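Local coordinates for Glyco_hydro_cc domain-containing protein (Blastomyces gilchristii, PDB 6UB0), which probably hydrolyses beta-1,3-glucans such as curdlan in an exo manner, as a fungal GH128 glycoside hydrolase holding laminaribiose in its cleft, at residues A[205-210]-A[225-230]. Residues are numbered along the deposited sequence; the frame is centred on the assembly and turned at random.
Sequences RYASFF and KAYKTI. With BGC (beta-D-glucopyranose), chain B.
Strand 205-208 and helix 225-229 run nearly antiparallel, their axes 162° apart and 10.7 Å at closest approach, with Ser208 facing Tyr227. The pairing illustrates how a TIM barrel closes: the chain's last parallel strand leads, through the short helix 211-214 and a small antiparallel hairpin, into the C-terminal helix that packs on its outer side. A single aromatic side chain, Tyr227, spans most of the gap. Its CG lies anti to the backbone N (chi1 -174°), which carries the ring off the helix and turns one face of it against the CB of Ser208. This CB sits 3.9 Å from the centroid of the Tyr227 ring, 22° off the normal, a CH-pi contact offset toward the rim. Beyond the ring, the hydroxyl OH of Tyr227 accepts the Ser208 N-H, and it is also hydrogen-bonded to Gly6 O on the first strand; one buried oxygen thus links the two ends of the barrel wall. Tyr206 meets the same ring from its own edge, its phenol held by Asp198 and Arg5. Immediately after Ser208 come Phe209 and Phe210, joined by a cis peptide and both of the glycan pocket; C6 of the beta-D-glucopyranose lies over one face of the Phe210 ring. Tyr227 therefore grips the backbone just before the two pocket phenylalanines; its bond, Ser208 N to Tyr227 OH, measures 3.1 Å with an N-H...O angle of 156°.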
# COMPACT_ATOMS: atom_id res chain seq x y z
N ARG A 205 0.93 -0.72 8.51
CA ARG A 205 -0.23 -1.32 7.79
C ARG A 205 0.23 -2.15 6.60
O ARG A 205 1.35 -1.90 6.08
CB ARG A 205 -1.23 -0.25 7.35
CG ARG A 205 -2.12 0.28 8.46
CD ARG A 205 -3.24 1.13 7.91
NE ARG A 205 -4.29 1.44 8.86
CZ ARG A 205 -5.30 2.29 8.65
NH1 ARG A 205 -5.39 2.94 7.51
NH2 ARG A 205 -6.22 2.45 9.60
N TYR A 206 -0.56 -3.17 6.23
CA TYR A 206 -0.24 -3.99 5.03
C TYR A 206 -1.52 -4.52 4.37
O TYR A 206 -2.56 -4.56 5.07
CB TYR A 206 0.77 -5.10 5.35
CG TYR A 206 0.24 -6.10 6.35
CD1 TYR A 206 -0.64 -7.09 5.96
CD2 TYR A 206 0.55 -5.99 7.70
CE1 TYR A 206 -1.18 -7.97 6.88
CE2 TYR A 206 0.04 -6.89 8.63
CZ TYR A 206 -0.87 -7.84 8.22
OH TYR A 206 -1.40 -8.69 9.13
N ALA A 207 -1.39 -5.01 3.13
CA ALA A 207 -2.48 -5.62 2.33
C ALA A 207 -1.89 -6.68 1.41
O ALA A 207 -1.04 -6.38 0.54
CB ALA A 207 -3.20 -4.59 1.53
N SER A 208 -2.35 -7.90 1.56
CA SER A 208 -2.05 -8.96 0.58
C SER A 208 -2.72 -8.61 -0.72
O SER A 208 -3.79 -7.94 -0.70
CB SER A 208 -2.48 -10.32 1.04
OG SER A 208 -1.44 -11.24 0.75
N PHE A 209 -2.10 -9.04 -1.82
CA PHE A 209 -2.54 -8.67 -3.18
C PHE A 209 -3.33 -9.83 -3.79
O PHE A 209 -2.74 -10.82 -4.14
CB PHE A 209 -1.32 -8.30 -4.03
CG PHE A 209 -1.64 -7.95 -5.45
CD1 PHE A 209 -2.00 -6.66 -5.82
CD2 PHE A 209 -1.58 -8.92 -6.45
CE1 PHE A 209 -2.26 -6.34 -7.14
CE2 PHE A 209 -1.87 -8.60 -7.76
CZ PHE A 209 -2.19 -7.31 -8.12
N PHE A 210 -4.65 -9.73 -3.97
CA PHE A 210 -5.56 -8.74 -3.43
C PHE A 210 -6.96 -9.38 -3.30
O PHE A 210 -7.13 -10.56 -3.73
CB PHE A 210 -5.65 -7.50 -4.30
CG PHE A 210 -6.15 -7.61 -5.75
CD1 PHE A 210 -5.56 -8.46 -6.66
CD2 PHE A 210 -7.18 -6.80 -6.16
CE1 PHE A 210 -6.02 -8.51 -7.96
CE2 PHE A 210 -7.64 -6.85 -7.46
CZ PHE A 210 -7.05 -7.69 -8.35
N LYS A 225 -9.59 -17.37 3.14
CA LYS A 225 -9.80 -17.80 4.55
C LYS A 225 -8.55 -17.59 5.40
O LYS A 225 -8.69 -17.16 6.54
CB LYS A 225 -10.09 -19.30 4.62
CG LYS A 225 -11.50 -19.72 4.26
CD LYS A 225 -11.60 -21.23 4.07
CE LYS A 225 -13.02 -21.75 3.99
NZ LYS A 225 -13.11 -23.17 4.43
N ALA A 226 -7.38 -17.95 4.89
CA ALA A 226 -6.10 -17.80 5.60
C ALA A 226 -5.87 -16.31 5.92
O ALA A 226 -5.41 -15.98 7.05
CB ALA A 226 -4.97 -18.34 4.76
N TYR A 227 -6.05 -15.44 4.93
CA TYR A 227 -5.80 -14.00 5.09
C TYR A 227 -6.78 -13.47 6.16
O TYR A 227 -6.37 -12.62 6.94
CB TYR A 227 -5.96 -13.25 3.77
CG TYR A 227 -5.58 -11.80 3.83
CD1 TYR A 227 -4.34 -11.41 4.27
CD2 TYR A 227 -6.40 -10.83 3.29
CE1 TYR A 227 -3.96 -10.08 4.32
CE2 TYR A 227 -6.03 -9.49 3.30
CZ TYR A 227 -4.78 -9.11 3.78
OH TYR A 227 -4.39 -7.80 3.84
N LYS A 228 -7.97 -14.06 6.27
CA LYS A 228 -9.06 -13.61 7.19
C LYS A 228 -8.83 -14.04 8.64
O LYS A 228 -9.38 -13.34 9.52
CB LYS A 228 -10.40 -14.19 6.72
CG LYS A 228 -11.64 -13.62 7.40
CD LYS A 228 -12.87 -14.04 6.66
CE LYS A 228 -14.12 -13.32 7.09
NZ LYS A 228 -15.30 -14.03 6.54
N THR A 229 -8.11 -15.15 8.88
CA THR A 229 -8.08 -15.89 10.18
C THR A 229 -6.69 -15.91 10.81
O THR A 229 -6.63 -16.14 11.99
CB THR A 229 -8.51 -17.36 10.02
OG1 THR A 229 -7.50 -17.99 9.24
CG2 THR A 229 -9.85 -17.57 9.37
N ILE A 230 -5.60 -15.71 10.06
CA ILE A 230 -4.26 -16.01 10.61
C ILE A 230 -3.90 -14.89 11.60
O ILE A 230 -4.27 -13.70 11.49
CB ILE A 230 -3.23 -16.20 9.50
CG1 ILE A 230 -3.46 -17.54 8.80
CG2 ILE A 230 -1.83 -16.05 10.05
CD1 ILE A 230 -2.66 -17.73 7.55
OXT ILE A 230 -3.21 -15.21 12.56
C2 BGC B . -3.23 -1.20 -11.16
C3 BGC B . -4.53 -0.76 -10.56
C4 BGC B . -5.35 -2.01 -10.34
C5 BGC B . -4.56 -3.02 -9.49
C6 BGC B . -5.14 -4.42 -9.21
C1 BGC B . -2.53 -2.25 -10.34
O2 BGC B . -2.42 -0.02 -11.21
O3 BGC B . -5.20 0.29 -11.33
O4 BGC B . -6.55 -1.51 -9.76
O5 BGC B . -3.33 -3.41 -10.10
O6 BGC B . -5.57 -4.96 -10.49